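PDB 3LJE: zebrafish RNase5, which probably cleaves RNA, as a zebrafish member of the pancreatic ribonuclease family related to the angiogenins. Local coordinates for residues C45-T50 / C85-G90; F80-C85 / R105-G110. One frame throughout, in Å; residues are numbered along the deposited sequence.

Contact 1 of 2, residues C45-T50 / C85-G90; sequences CKEVNT and CKLKSG. With SO4 (sulfate ion), chain C.
The carbonyl oxygen of E47 is approached by two groups of the facing strand. L87 N donates a nearly straight hydrogen bond to E47 O at 2.8 Å (168° at the hydrogen), and K86 CA adds a CA-H...O contact to the same oxygen at 3.5 Å. Two residues further along, N49 and C85 form an antiparallel hydrogen-bonded pair: C85 N donates to N49 O at 2.9 Å, and N49 N returns a bond to C85 O. V48 and K86, lying between this pair and the E47-L87 bond, make the non-hydrogen-bonded pair, and the two strand axes run 160° apart.

At the loop end, the L87 side chain meets C45 and E47. Its CG is anti to the backbone N (chi1 -176°), and both of its methyls touch C45 CB, CD2 the closer at 3.7 Å. The E47 chain, bent at chi2, crosses L87 obliquely and brings OE2 to 3.9 Å from L87 CD2. C45 SG continues into a disulfide with C96 and also abuts the backbone of G90, whose positive phi suits a glycine.

C45-T50 begins the CKxxNTF signature of pancreatic ribonucleases, whose lysine lies in the active site of relatives such as RNase A. Here the extended K46 chain brings NZ to 2.8 Å from N49 OD1, in the amide plane and on a lone pair, and the same nitrogen donates to sulfate O4 at 3.1 Å. An alanine in place of K46 would probably leave N49 OD1 without this donor, so that the amide is held through ND2 with less support, and take one ligand from the anion. N49 ND2 is anchored on Q17 O, while H18 NE2 and Y119 N also bind the sulfate, consistent with a phosphate-binding pocket.

Contact 2 of 2, residues F80-C85 / R105-G110; sequences FPVVTC and RYIVLG
I107 presents its aliphatic branches to F80 and V82. Its CB carries CG2, which lies against V82 CG1 at 3.9 Å, the two side chains running in opposite directions, and is 4.0 Å from F80 CB. The other branch starts at CG1, set between the backbone N and carbonyl carbon (chi1 55°), and packs on F80 CD1. At the tip, CD1 sits over the centre of the F80 ring, 3.8 Å from the centroid and 12° off the normal, which meets the definition of a CH-pi contact on the ring face.

The backbone beside this packing is fixed by an antiparallel hydrogen-bonded pair. F80 N donates to R105 O at 2.8 Å, and R105 N bonds back to F80 O at 3.2 Å. The R105 stem, CG and CD, crosses V82 CG2 with each carbon 4.1 Å from it.

F80 also makes a cation-pi contact with R58 and touches I52 of strand 48-52, while I107 N bonds to S76 OG. The buried contact joins the two arms of the hairpin formed by strands 80-89 and 97-112, with strand 48-52 flanking the first arm and strand 73-76 the second.

The segments alternate along the chain: 45-50 of contact 1, 80-85 of contact 2, 85-90 of contact 1, then 105-110 of contact 2. Both contacts use strand 80-89 and share C85, which is tied to C28 by a disulfide. Their centres are about 16 Å apart, with contact 2 nearer the centre of the chain. Strand 80-89 pairs with 48-52 and with 97-112, so it connects the two contacts within one antiparallel sheet. They also meet directly: T50 OG1 and T84 OG1, 3.0 Å apart, probably share a hydrogen bond. Through this shared strand the sheet joins the sulfate-binding end of contact 1 to the buried packing of contact 2.

Contact 1 of 2, residues C45-T50 / C85-G90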
loop_
_atom_site.group_PDB
_atom_site.type_symbol
_atom_site.label_atom_id
_atom_site.label_comp_id
_atom_site.label_asym_id
_atom_site.label_seq_id
_atom_site.Cartn_x
_atom_site.Cartn_y
_atom_site.Cartn_z
ATOM N N CYS A 45 -9.397 12.203 -5.790
ATOM C CA CYS A 45 -9.502 11.257 -4.688
ATOM C C CYS A 45 -9.151 9.924 -5.279
ATOM O O CYS A 45 -9.689 9.530 -6.313
ATOM C CB CYS A 45 -10.932 11.168 -4.191
ATOM S SG CYS A 45 -11.564 12.717 -3.430
ATOM N N LYS A 46 -8.198 9.250 -4.650
ATOM C CA LYS A 46 -7.820 7.927 -5.107
ATOM C C LYS A 46 -9.000 6.980 -4.714
ATOM O O LYS A 46 -9.599 7.016 -3.607
ATOM C CB LYS A 46 -6.485 7.578 -4.426
ATOM C CG LYS A 46 -5.987 6.251 -4.903
ATOM C CD LYS A 46 -4.541 5.969 -4.430
ATOM C CE LYS A 46 -4.099 4.533 -4.812
ATOM N NZ LYS A 46 -2.739 4.208 -4.266
ATOM N N GLU A 47 -9.382 6.132 -5.664
ATOM C CA GLU A 47 -10.500 5.218 -5.453
ATOM C C GLU A 47 -10.271 4.145 -4.365
ATOM O O GLU A 47 -11.171 3.864 -3.586
ATOM C CB GLU A 47 -10.795 4.481 -6.804
ATOM C CG GLU A 47 -11.282 5.336 -7.847
ATOM C CD GLU A 47 -12.778 5.674 -7.683
ATOM O OE1 GLU A 47 -13.244 6.538 -8.442
ATOM O OE2 GLU A 47 -13.488 5.087 -6.843
ATOM N N VAL A 48 -9.097 3.525 -4.360
ATOM C CA VAL A 48 -8.877 2.355 -3.418
ATOM C C VAL A 48 -7.437 2.390 -2.970
ATOM O O VAL A 48 -6.509 2.599 -3.780
ATOM C CB VAL A 48 -9.365 1.003 -3.978
ATOM C CG1 VAL A 48 -8.983 -0.129 -3.040
ATOM C CG2 VAL A 48 -10.879 1.017 -4.199
ATOM N N ASN A 49 -7.172 2.205 -1.652
ATOM C CA ASN A 49 -5.771 2.165 -1.293
ATOM C C ASN A 49 -5.671 1.278 -0.043
ATOM O O ASN A 49 -6.308 1.531 0.999
ATOM C CB ASN A 49 -5.272 3.584 -0.935
ATOM C CG ASN A 49 -3.782 3.604 -0.640
ATOM O OD1 ASN A 49 -2.968 3.709 -1.562
ATOM N ND2 ASN A 49 -3.407 3.433 0.664
ATOM N N THR A 50 -4.848 0.245 -0.174
ATOM C CA THR A 50 -4.671 -0.604 0.960
ATOM C C THR A 50 -3.411 -0.307 1.773
ATOM O O THR A 50 -2.294 -0.200 1.243
ATOM C CB THR A 50 -4.583 -2.108 0.400
ATOM O OG1 THR A 50 -5.798 -2.326 -0.280
ATOM C CG2 THR A 50 -4.287 -3.170 1.587
ATOM N N CYS A 85 -8.963 0.987 2.102
ATOM C CA CYS A 85 -9.804 2.196 2.176
ATOM C C CYS A 85 -10.437 2.378 0.797
ATOM O O CYS A 85 -9.694 2.441 -0.132
ATOM C CB CYS A 85 -8.926 3.453 2.489
ATOM S SG CYS A 85 -8.224 3.271 4.167
ATOM N N LYS A 86 -11.771 2.406 0.686
ATOM C CA LYS A 86 -12.431 2.568 -0.621
ATOM C C LYS A 86 -13.254 3.834 -0.609
ATOM O O LYS A 86 -14.013 4.074 0.296
ATOM C CB LYS A 86 -13.394 1.412 -0.947
ATOM C CG LYS A 86 -12.734 0.093 -0.782
ATOM C CD LYS A 86 -13.708 -1.128 -0.985
ATOM C CE LYS A 86 -13.179 -2.265 -0.013
ATOM N NZ LYS A 86 -12.574 -3.391 -0.843
ATOM N N LEU A 87 -13.115 4.584 -1.655
ATOM C CA LEU A 87 -13.764 5.854 -1.792
ATOM C C LEU A 87 -15.265 5.660 -1.872
ATOM O O LEU A 87 -15.745 4.866 -2.713
ATOM C CB LEU A 87 -13.265 6.475 -3.031
ATOM C CG LEU A 87 -13.798 7.880 -3.241
ATOM C CD1 LEU A 87 -13.181 8.839 -2.169
ATOM C CD2 LEU A 87 -13.352 8.348 -4.677
ATOM N N LYS A 88 -15.988 6.337 -0.991
ATOM C CA LYS A 88 -17.437 6.214 -0.933
ATOM C C LYS A 88 -17.904 7.446 -1.680
ATOM O O LYS A 88 -18.731 7.312 -2.503
ATOM C CB LYS A 88 -17.940 6.213 0.504
ATOM C CG LYS A 88 -19.295 5.507 0.729
ATOM C CD LYS A 88 -19.403 3.939 0.281
ATOM C CE LYS A 88 -20.534 3.228 1.095
ATOM N NZ LYS A 88 -20.486 1.736 1.092
ATOM N N SER A 89 -17.366 8.648 -1.422
ATOM C CA SER A 89 -17.792 9.841 -2.197
ATOM C C SER A 89 -16.735 10.961 -2.295
ATOM O O SER A 89 -15.732 10.924 -1.589
ATOM C CB SER A 89 -19.097 10.402 -1.621
ATOM O OG SER A 89 -18.954 10.830 -0.287
ATOM N N GLY A 90 -16.986 11.954 -3.149
ATOM C CA GLY A 90 -16.086 13.095 -3.307
ATOM C C GLY A 90 -15.307 12.874 -4.603
ATOM O O GLY A 90 -15.092 11.711 -5.006
HETATM S S SO4 C . 0.384 1.556 -6.149
HETATM O O1 SO4 C . -0.882 0.612 -6.383
HETATM O O2 SO4 C . 1.632 0.836 -5.554
HETATM O O3 SO4 C . 0.759 2.197 -7.478
HETATM O O4 SO4 C . -0.167 2.694 -5.196
#

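Contact 2 of 2, residues F80-C85 / R105-G110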
loop_
_atom_site.group_PDB
_atom_site.type_symbol
_atom_site.label_atom_id
_atom_site.label_comp_id
_atom_site.label_asym_id
_atom_site.label_seq_id
_atom_site.Cartn_x
_atom_site.Cartn_y
_atom_site.Cartn_z
ATOM N N PHE A 80 -1.485 -11.534 5.039
ATOM C CA PHE A 80 -0.989 -10.396 5.846
ATOM C C PHE A 80 -2.223 -9.699 6.244
ATOM O O PHE A 80 -3.254 -9.721 5.555
ATOM C CB PHE A 80 -0.127 -9.346 5.019
ATOM C CG PHE A 80 1.320 -9.631 5.037
ATOM C CD1 PHE A 80 1.876 -10.822 4.444
ATOM C CD2 PHE A 80 2.217 -8.724 5.627
ATOM C CE1 PHE A 80 3.219 -11.018 4.442
ATOM C CE2 PHE A 80 3.545 -8.962 5.605
ATOM C CZ PHE A 80 4.082 -10.100 5.009
ATOM N N PRO A 81 -2.165 -9.013 7.413
ATOM C CA PRO A 81 -3.285 -8.192 7.830
ATOM C C PRO A 81 -3.317 -6.912 7.037
ATOM O O PRO A 81 -2.301 -6.227 6.915
ATOM C CB PRO A 81 -3.027 -7.905 9.302
ATOM C CG PRO A 81 -1.530 -7.894 9.415
ATOM C CD PRO A 81 -0.990 -8.559 8.176
ATOM N N VAL A 82 -4.456 -6.520 6.529
ATOM C CA VAL A 82 -4.547 -5.269 5.785
ATOM C C VAL A 82 -5.814 -4.510 6.091
ATOM O O VAL A 82 -6.819 -5.084 6.497
ATOM C CB VAL A 82 -4.528 -5.444 4.206
ATOM C CG1 VAL A 82 -3.185 -6.265 3.773
ATOM C CG2 VAL A 82 -5.873 -6.159 3.696
ATOM N N VAL A 83 -5.749 -3.190 5.863
ATOM C CA VAL A 83 -6.951 -2.366 5.927
ATOM C C VAL A 83 -7.071 -1.717 4.566
ATOM O O VAL A 83 -6.120 -1.012 4.121
ATOM C CB VAL A 83 -6.854 -1.240 7.006
ATOM C CG1 VAL A 83 -7.959 -0.105 6.649
ATOM C CG2 VAL A 83 -6.991 -1.877 8.377
ATOM N N THR A 84 -8.167 -1.985 3.866
ATOM C CA THR A 84 -8.425 -1.365 2.567
ATOM C C THR A 84 -9.381 -0.188 2.652
ATOM O O THR A 84 -10.512 -0.323 3.230
ATOM C CB THR A 84 -8.995 -2.397 1.570
ATOM O OG1 THR A 84 -8.001 -3.429 1.409
ATOM C CG2 THR A 84 -9.256 -1.740 0.229
ATOM N N CYS A 85 -8.963 0.987 2.102
ATOM C CA CYS A 85 -9.804 2.196 2.176
ATOM C C CYS A 85 -10.437 2.378 0.797
ATOM O O CYS A 85 -9.694 2.441 -0.132
ATOM C CB CYS A 85 -8.926 3.453 2.489
ATOM S SG CYS A 85 -8.224 3.271 4.167
ATOM N N ARG A 105 -5.236 -11.262 3.630
ATOM C CA ARG A 105 -5.059 -11.769 2.322
ATOM C C ARG A 105 -3.621 -11.915 1.969
ATOM O O ARG A 105 -2.733 -11.329 2.565
ATOM C CB ARG A 105 -5.743 -10.798 1.337
ATOM C CG ARG A 105 -5.221 -9.408 1.358
ATOM C CD ARG A 105 -6.007 -8.478 0.340
ATOM N NE ARG A 105 -5.758 -8.969 -1.044
ATOM C CZ ARG A 105 -4.996 -8.383 -1.993
ATOM N NH1 ARG A 105 -4.391 -7.220 -1.743
ATOM N NH2 ARG A 105 -4.859 -8.945 -3.213
ATOM N N TYR A 106 -3.369 -12.743 0.936
ATOM C CA TYR A 106 -2.045 -12.903 0.412
ATOM C C TYR A 106 -1.768 -11.599 -0.378
ATOM O O TYR A 106 -2.525 -11.299 -1.319
ATOM C CB TYR A 106 -1.991 -14.144 -0.556
ATOM C CG TYR A 106 -2.053 -15.422 0.286
ATOM C CD1 TYR A 106 -0.943 -15.989 0.761
ATOM C CD2 TYR A 106 -3.317 -15.982 0.635
ATOM C CE1 TYR A 106 -0.980 -17.123 1.602
ATOM C CE2 TYR A 106 -3.400 -17.141 1.479
ATOM C CZ TYR A 106 -2.215 -17.693 1.938
ATOM O OH TYR A 106 -2.249 -18.864 2.660
ATOM N N ILE A 107 -0.701 -10.889 -0.070
ATOM C CA ILE A 107 -0.449 -9.644 -0.722
ATOM C C ILE A 107 0.510 -9.918 -1.897
ATOM O O ILE A 107 1.393 -10.768 -1.790
ATOM C CB ILE A 107 0.141 -8.606 0.242
ATOM C CG1 ILE A 107 1.438 -9.142 0.938
ATOM C CG2 ILE A 107 -0.951 -8.230 1.293
ATOM C CD1 ILE A 107 2.225 -8.098 1.745
ATOM N N VAL A 108 0.329 -9.109 -2.944
ATOM C CA VAL A 108 1.124 -9.234 -4.167
ATOM C C VAL A 108 1.810 -7.886 -4.377
ATOM O O VAL A 108 1.121 -6.873 -4.474
ATOM C CB VAL A 108 0.188 -9.536 -5.324
ATOM C CG1 VAL A 108 1.073 -9.623 -6.633
ATOM C CG2 VAL A 108 -0.535 -10.920 -5.029
ATOM N N LEU A 109 3.126 -7.930 -4.481
ATOM C CA LEU A 109 3.953 -6.730 -4.623
ATOM C C LEU A 109 4.807 -6.713 -5.876
ATOM O O LEU A 109 5.171 -7.793 -6.369
ATOM C CB LEU A 109 4.938 -6.698 -3.473
ATOM C CG LEU A 109 4.364 -6.822 -2.017
ATOM C CD1 LEU A 109 5.561 -6.701 -0.967
ATOM C CD2 LEU A 109 3.207 -5.819 -1.818
ATOM N N GLY A 110 5.090 -5.518 -6.379
ATOM C CA GLY A 110 6.115 -5.342 -7.421
ATOM C C GLY A 110 7.342 -5.120 -6.574
ATOM O O GLY A 110 7.292 -4.453 -5.482
#